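Side-chain contacts in putative uncharacterized protein PH0734 (Pyrococcus horikoshii, PDB 3D79), which is of uncharacterised function but carries Pre-PUA-like and PUA domains and may bind RNA: residues Arg38-Lys43 against Pro65-Arg70; Ala50-Thr55 against Asp171-Val176; Val133-Glu136 against Pro141-Ile144. All coordinates share one frame; numbering follows the deposited sequence.

Interaction 1. Residues Arg38-Lys43 against Pro65-Arg70; sequences RKMLNK and PMFIRR
M40, the last residue of helix 34-40, meets M66 and F67 through the base of its side chain and its own carbonyl. Its CB lies 4.0 Å from M66 CE, and the next carbon, CG, is hardly farther from that same methyl. With CG set beside the backbone N (chi1 -69°) and the rest of the chain extended, the sulfur and CE of M40 lead away from the strand, leaving the methylene groups as the touching part; the side chain also packs on P76 and W93. M66 answers in the other fashion: its chain folds at chi2 and again at chi3, so that the CE methyl is turned back to the helix end and also stands 3.9 Å from M40 O. An unbranched, pliable methionine suits both jobs, since one can stretch past the contact while the other curls into it.

F67 takes the neighbouring place, its CZ 4.2 Å from M40 CB. Consecutive residues of a strand normally face opposite ways, but M66 and F67 form a classic beta bulge opposite I59 of strand 56-61, which turns both side chains to the same side of the five-stranded antiparallel sheet in the Pre-PUA-like region. M66 CB also lies over the centre of the F67 ring, 3.6 Å above its plane, and so covers one face of it while the far methyl meets the helix end.

L41, where the chain leaves the helical conformation, comes next. Its CB approaches F67 CZ at the ring edge, near the ring plane, at 4.2 Å. The L41 side chain also packs on I24 and I25 of helix 18-32, while M40 and F67 both rest on L28 of the same helix.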
# COMPACT_ATOMS: atom_id res chain seq x y z
N ARG A 38 0.27 14.45 -3.01
CA ARG A 38 1.22 15.56 -3.05
C ARG A 38 2.30 15.45 -1.97
O ARG A 38 3.46 15.78 -2.22
CB ARG A 38 0.49 16.91 -2.95
CG ARG A 38 1.39 18.12 -3.23
CD ARG A 38 0.64 19.45 -3.15
NE ARG A 38 -0.06 19.62 -1.87
CZ ARG A 38 -1.38 19.73 -1.74
NH1 ARG A 38 -2.17 19.71 -2.81
NH2 ARG A 38 -1.93 19.88 -0.54
N LYS A 39 1.92 14.98 -0.79
CA LYS A 39 2.90 14.81 0.28
C LYS A 39 3.83 13.62 0.03
O LYS A 39 4.96 13.61 0.52
CB LYS A 39 2.23 14.72 1.65
CG LYS A 39 1.81 16.09 2.20
CD LYS A 39 1.60 16.09 3.72
CE LYS A 39 2.85 15.66 4.50
NZ LYS A 39 4.11 16.33 4.07
N MET A 40 3.37 12.65 -0.75
CA MET A 40 4.19 11.48 -1.06
C MET A 40 5.23 11.75 -2.14
O MET A 40 6.32 11.19 -2.11
CB MET A 40 3.33 10.31 -1.51
CG MET A 40 2.46 9.71 -0.43
SD MET A 40 1.36 8.52 -1.21
CE MET A 40 0.53 7.83 0.22
N LEU A 41 4.87 12.59 -3.11
CA LEU A 41 5.73 12.86 -4.26
C LEU A 41 5.31 14.13 -5.00
O LEU A 41 4.12 14.33 -5.29
CB LEU A 41 5.69 11.68 -5.24
CG LEU A 41 6.44 11.78 -6.58
CD1 LEU A 41 7.94 11.92 -6.37
CD2 LEU A 41 6.15 10.58 -7.47
N ASN A 42 6.27 14.99 -5.31
CA ASN A 42 6.01 16.12 -6.19
C ASN A 42 6.92 16.08 -7.40
O ASN A 42 7.96 15.41 -7.38
CB ASN A 42 6.08 17.45 -5.44
CG ASN A 42 7.48 17.80 -5.01
OD1 ASN A 42 8.30 18.24 -5.82
ND2 ASN A 42 7.75 17.63 -3.72
N LYS A 43 6.55 16.82 -8.44
CA LYS A 43 7.22 16.71 -9.74
C LYS A 43 8.66 17.22 -9.75
O LYS A 43 9.35 17.10 -10.76
CB LYS A 43 6.40 17.39 -10.84
CG LYS A 43 6.41 18.91 -10.76
CD LYS A 43 5.51 19.51 -11.83
CE LYS A 43 5.69 21.02 -11.87
NZ LYS A 43 4.64 21.67 -12.70
N PRO A 65 12.89 5.07 0.64
CA PRO A 65 12.06 4.08 -0.05
C PRO A 65 10.58 4.42 0.13
O PRO A 65 10.10 4.49 1.26
CB PRO A 65 12.41 2.76 0.64
CG PRO A 65 13.07 3.13 1.91
CD PRO A 65 13.71 4.46 1.71
N MET A 66 9.89 4.64 -0.98
CA MET A 66 8.50 5.08 -0.92
C MET A 66 7.51 4.10 -1.56
O MET A 66 6.46 3.85 -0.98
CB MET A 66 8.34 6.47 -1.56
CG MET A 66 8.77 7.62 -0.65
SD MET A 66 7.83 7.73 0.88
CE MET A 66 6.20 8.09 0.25
N PHE A 67 7.85 3.58 -2.73
CA PHE A 67 6.89 2.77 -3.49
C PHE A 67 7.44 1.45 -3.97
O PHE A 67 8.64 1.31 -4.22
CB PHE A 67 6.37 3.53 -4.71
CG PHE A 67 6.06 4.96 -4.44
CD1 PHE A 67 4.98 5.31 -3.63
CD2 PHE A 67 6.85 5.97 -4.99
CE1 PHE A 67 4.69 6.66 -3.37
CE2 PHE A 67 6.56 7.31 -4.73
CZ PHE A 67 5.50 7.65 -3.91
N ILE A 68 6.53 0.49 -4.11
CA ILE A 68 6.79 -0.74 -4.85
C ILE A 68 6.40 -0.49 -6.30
O ILE A 68 5.44 0.23 -6.58
CB ILE A 68 5.98 -1.94 -4.26
CG1 ILE A 68 6.54 -3.28 -4.74
CG2 ILE A 68 4.48 -1.82 -4.56
CD1 ILE A 68 6.11 -4.44 -3.84
N ARG A 69 7.16 -1.04 -7.24
CA ARG A 69 6.73 -1.02 -8.63
C ARG A 69 6.70 -2.44 -9.18
O ARG A 69 7.67 -3.19 -9.04
CB ARG A 69 7.58 -0.10 -9.51
CG ARG A 69 7.04 0.01 -10.95
CD ARG A 69 7.61 1.19 -11.71
NE ARG A 69 9.03 1.03 -12.04
CZ ARG A 69 9.74 1.90 -12.75
NH1 ARG A 69 9.18 3.01 -13.23
NH2 ARG A 69 11.02 1.67 -12.99
N ARG A 70 5.55 -2.80 -9.74
CA ARG A 70 5.36 -4.05 -10.46
C ARG A 70 4.96 -3.65 -11.87
O ARG A 70 3.90 -3.05 -12.06
CB ARG A 70 4.27 -4.89 -9.80
CG ARG A 70 4.69 -5.51 -8.47
CD ARG A 70 5.19 -6.93 -8.66
NE ARG A 70 5.92 -7.41 -7.49
CZ ARG A 70 5.40 -8.15 -6.52
NH1 ARG A 70 6.16 -8.53 -5.50
NH2 ARG A 70 4.12 -8.50 -6.57

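Interaction 2. Residues Ala50-Thr55 against Asp171-Val176; sequences AEFDKT and DKIWEV
A CH-pi contact between F52 and I173 forms the centre of this joint, in which the corner of the chain that follows strand 47-51 meets the first turn of the C-terminal helix 172-177. The I173 CG1 methylene sits 3.5 Å from the centroid of the F52 ring and only 11° off the ring normal, squarely over one face. The two side chains cross at about a right angle. F52 reaches the helix with its CG anti to the backbone N (chi1 174°), and a flat aromatic suits the place because it offers a face to one residue and its rim to others. Along that rim, K172 CB lies in the ring plane, 3.8 Å from F52 CZ, and V176 CG2 comes to the edge 3.9 Å from F52 CD1. Residues 172, 173 and 176, one turn of helix, thus gather round a single ring.

Each partner is shaped locally. D171 is the N-cap: its OD1 accepts from W174 N at 2.8 Å, nearly straight, satisfying an amide that the helix itself cannot pair at its start. Of the K172 side chain it is CB that meets the ring; the chain then bends away and NZ bridges to E175 OE1 at 2.8 Å on the outer surface. Across the joint, D53 OD1 takes the T55 amide at 3.0 Å from above the carboxylate plane, an Asx turn just after the corner at F52, and E51 and K54 are joined by a salt bridge.

The joint sits on the five-stranded sheet: F52 and I173 both pack on I58 of strand 56-61, and I173 also meets I68 of strand 64-70. W174 takes no part in the ring contact and lies against V78 and I79 of helix 78-84.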
# COMPACT_ATOMS: atom_id res chain seq x y z
N ALA A 50 15.53 1.24 -7.48
CA ALA A 50 16.41 0.13 -7.13
C ALA A 50 15.68 -1.19 -7.37
O ALA A 50 14.46 -1.27 -7.21
CB ALA A 50 16.85 0.23 -5.68
N GLU A 51 16.43 -2.21 -7.76
CA GLU A 51 15.84 -3.52 -7.97
C GLU A 51 15.77 -4.28 -6.66
O GLU A 51 16.75 -4.35 -5.91
CB GLU A 51 16.64 -4.32 -9.01
CG GLU A 51 16.04 -5.69 -9.31
CD GLU A 51 16.82 -6.46 -10.36
OE1 GLU A 51 16.78 -6.07 -11.54
OE2 GLU A 51 17.47 -7.46 -9.99
N PHE A 52 14.60 -4.85 -6.37
CA PHE A 52 14.49 -5.83 -5.30
C PHE A 52 14.65 -7.23 -5.89
O PHE A 52 15.50 -8.00 -5.44
CB PHE A 52 13.16 -5.71 -4.54
CG PHE A 52 12.96 -6.80 -3.53
CD1 PHE A 52 13.60 -6.75 -2.30
CD2 PHE A 52 12.15 -7.90 -3.83
CE1 PHE A 52 13.43 -7.77 -1.37
CE2 PHE A 52 11.98 -8.93 -2.91
CZ PHE A 52 12.62 -8.86 -1.68
N ASP A 53 13.81 -7.56 -6.87
CA ASP A 53 13.98 -8.79 -7.65
C ASP A 53 13.54 -8.58 -9.10
O ASP A 53 13.33 -7.44 -9.52
CB ASP A 53 13.30 -10.00 -6.99
CG ASP A 53 11.78 -9.94 -7.00
OD1 ASP A 53 11.18 -9.21 -7.82
OD2 ASP A 53 11.18 -10.65 -6.18
N LYS A 54 13.38 -9.66 -9.86
CA LYS A 54 13.16 -9.54 -11.30
C LYS A 54 11.75 -9.09 -11.71
O LYS A 54 11.51 -8.77 -12.88
CB LYS A 54 13.56 -10.83 -12.03
CG LYS A 54 15.01 -11.25 -11.79
CD LYS A 54 15.99 -10.12 -12.06
CE LYS A 54 17.39 -10.49 -11.59
NZ LYS A 54 18.33 -9.34 -11.74
N THR A 55 10.83 -9.06 -10.75
CA THR A 55 9.49 -8.54 -11.02
C THR A 55 9.16 -7.32 -10.15
O THR A 55 8.09 -6.73 -10.30
CB THR A 55 8.39 -9.62 -10.85
OG1 THR A 55 8.31 -10.04 -9.48
CG2 THR A 55 8.67 -10.84 -11.74
N ASP A 171 8.26 -9.09 5.89
CA ASP A 171 8.74 -9.83 4.71
C ASP A 171 10.12 -9.33 4.26
O ASP A 171 10.72 -8.47 4.92
CB ASP A 171 7.70 -9.87 3.57
CG ASP A 171 7.59 -8.55 2.80
OD1 ASP A 171 8.38 -7.61 3.03
OD2 ASP A 171 6.69 -8.46 1.93
N LYS A 172 10.64 -9.88 3.17
CA LYS A 172 11.98 -9.55 2.73
C LYS A 172 12.11 -8.12 2.18
O LYS A 172 13.15 -7.48 2.35
CB LYS A 172 12.50 -10.58 1.72
CG LYS A 172 12.97 -11.88 2.38
CD LYS A 172 14.21 -11.64 3.25
CE LYS A 172 14.55 -12.85 4.11
NZ LYS A 172 15.59 -12.54 5.13
N ILE A 173 11.05 -7.63 1.55
CA ILE A 173 11.00 -6.23 1.11
C ILE A 173 11.07 -5.29 2.32
O ILE A 173 11.82 -4.30 2.32
CB ILE A 173 9.75 -5.94 0.26
CG1 ILE A 173 9.79 -6.75 -1.05
CG2 ILE A 173 9.63 -4.44 -0.05
CD1 ILE A 173 8.49 -6.77 -1.86
N TRP A 174 10.30 -5.61 3.36
CA TRP A 174 10.33 -4.88 4.62
C TRP A 174 11.74 -4.84 5.20
O TRP A 174 12.22 -3.78 5.61
CB TRP A 174 9.35 -5.51 5.62
CG TRP A 174 9.39 -4.91 7.00
CD1 TRP A 174 10.09 -5.38 8.08
CD2 TRP A 174 8.67 -3.76 7.46
NE1 TRP A 174 9.86 -4.58 9.17
CE2 TRP A 174 8.99 -3.58 8.83
CE3 TRP A 174 7.79 -2.85 6.85
CZ2 TRP A 174 8.47 -2.54 9.59
CZ3 TRP A 174 7.27 -1.81 7.62
CH2 TRP A 174 7.61 -1.67 8.97
N GLU A 175 12.42 -5.99 5.22
CA GLU A 175 13.77 -6.07 5.79
C GLU A 175 14.72 -5.05 5.17
O GLU A 175 15.50 -4.41 5.89
CB GLU A 175 14.34 -7.49 5.65
CG GLU A 175 13.67 -8.51 6.56
CD GLU A 175 14.40 -9.84 6.62
OE1 GLU A 175 15.54 -9.93 6.12
OE2 GLU A 175 13.83 -10.79 7.19
N VAL A 176 14.64 -4.88 3.86
CA VAL A 176 15.57 -4.01 3.13
C VAL A 176 15.09 -2.56 2.95
O VAL A 176 15.86 -1.73 2.46
CB VAL A 176 15.99 -4.61 1.75
CG1 VAL A 176 16.60 -6.00 1.93
CG2 VAL A 176 14.82 -4.65 0.77

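Interaction 3. Residues Val133-Glu136 against Pro141-Ile144; sequences VVEE and PLAI
V133 O is approached by two groups of the opposing strand: L142 N donates to it at 2.8 Å, almost straight at 171°, and P141 CA adds a weaker C-H contact at 3.3 Å. The same valine donates its own N to A143 O, again at 2.8 Å, so both of its backbone polar atoms are engaged across the hairpin formed by strands 130-135 and 141-147.

V133 and A143 make an antiparallel hydrogen-bonded pair, yet L142 as well as A143 faces V133. This is a classic beta bulge, and it shifts the register by one, so that V134 lies opposite P141. That second pair is of the non-hydrogen-bonded kind, where a proline, lacking an N-H, breaks no bond between the two strands. The branches of V133 divide the bulge between them: CG2 lies 4.2 Å from A143 CB, whereas CG1 leans to L142 CD1. The small A143 has just its CB to offer here. On the face of V134 and P141 the fit is tighter, V134 CG1 pressing to 3.5 Å from P141 CA.

E135 CG touches L142 CD2 at 4.0 Å, the two side chains crossing at about a right angle. A bend at chi1 and chi2 (50° and 79°) folds the glutamate back over the turn, where OE1 accepts from R140 N and OE2 from K137 N; its aliphatic part touches the leucine while its acid end holds the connecting loop.

Within the PUA domain, strand 130-135 also pairs in parallel with strand 96-99, where V134 makes backbone hydrogen bonds with V97 and V99. L142 and A143 pack on I107 of helix 104-108, and on the opposite face P141 rests on L81 and Y82 of helix 78-84.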
# COMPACT_ATOMS: atom_id res chain seq x y z
N VAL A 133 -3.61 -2.57 4.08
CA VAL A 133 -4.27 -3.24 5.19
C VAL A 133 -3.75 -2.62 6.48
O VAL A 133 -2.54 -2.55 6.68
CB VAL A 133 -3.98 -4.76 5.18
CG1 VAL A 133 -4.77 -5.46 6.29
CG2 VAL A 133 -4.31 -5.36 3.81
N VAL A 134 -4.67 -2.19 7.34
CA VAL A 134 -4.29 -1.60 8.64
C VAL A 134 -5.09 -2.24 9.76
O VAL A 134 -6.24 -2.62 9.55
CB VAL A 134 -4.50 -0.06 8.69
CG1 VAL A 134 -3.38 0.64 7.94
CG2 VAL A 134 -5.87 0.32 8.14
N GLU A 135 -4.50 -2.34 10.94
CA GLU A 135 -5.21 -2.87 12.11
C GLU A 135 -5.92 -1.74 12.85
O GLU A 135 -5.44 -0.61 12.88
CB GLU A 135 -4.29 -3.69 13.03
CG GLU A 135 -2.97 -3.03 13.43
CD GLU A 135 -3.11 -2.01 14.55
OE1 GLU A 135 -2.35 -1.02 14.55
OE2 GLU A 135 -3.99 -2.18 15.43
N GLU A 136 -7.06 -2.07 13.45
CA GLU A 136 -8.00 -1.04 13.91
C GLU A 136 -7.58 -0.23 15.15
O GLU A 136 -8.18 0.80 15.44
CB GLU A 136 -9.41 -1.62 14.07
CG GLU A 136 -9.58 -2.65 15.18
CD GLU A 136 -11.02 -3.15 15.32
OE1 GLU A 136 -11.97 -2.38 15.05
OE2 GLU A 136 -11.22 -4.32 15.69
N PRO A 141 -0.05 -0.01 9.49
CA PRO A 141 -0.24 -0.82 8.28
C PRO A 141 0.48 -2.16 8.40
O PRO A 141 1.58 -2.23 8.96
CB PRO A 141 0.38 0.04 7.19
CG PRO A 141 1.48 0.77 7.90
CD PRO A 141 0.92 1.08 9.27
N LEU A 142 -0.16 -3.21 7.89
CA LEU A 142 0.38 -4.56 7.98
C LEU A 142 0.85 -5.04 6.61
O LEU A 142 1.77 -5.86 6.51
CB LEU A 142 -0.71 -5.52 8.47
CG LEU A 142 -1.52 -5.16 9.70
CD1 LEU A 142 -2.60 -6.21 9.92
CD2 LEU A 142 -0.62 -5.05 10.92
N ALA A 143 0.20 -4.54 5.57
CA ALA A 143 0.37 -5.13 4.24
C ALA A 143 -0.22 -4.26 3.14
O ALA A 143 -1.00 -3.35 3.40
CB ALA A 143 -0.30 -6.51 4.19
N ILE A 144 0.18 -4.57 1.91
CA ILE A 144 -0.45 -4.01 0.73
C ILE A 144 -0.83 -5.16 -0.19
O ILE A 144 -0.24 -6.25 -0.10
CB ILE A 144 0.45 -2.96 -0.00
CG1 ILE A 144 1.77 -3.58 -0.45
CG2 ILE A 144 0.71 -1.74 0.91
CD1 ILE A 144 2.53 -2.74 -1.47

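In the fold
From the N terminus, interaction 1 first closes a short loop, bringing the end of helix 34-40 onto strand 64-70 within the Pre-PUA-like region. Residues 50-55 leave from inside that loop and find their partner only at the C-terminal helix 172-177, so interactions 1 and 2 cross, and both reach the same antiparallel sheet. Interaction 3, a local hairpin of the PUA domain, falls wholly within the long span that interaction 2 closes, and follows interaction 1 in series. I68 of strand 64-70 is a meeting point: its CD1 packs on I173 of interaction 2 and its CG2 on I144 of interaction 3, joining the N-terminal sheet to the PUA domain and the last helix.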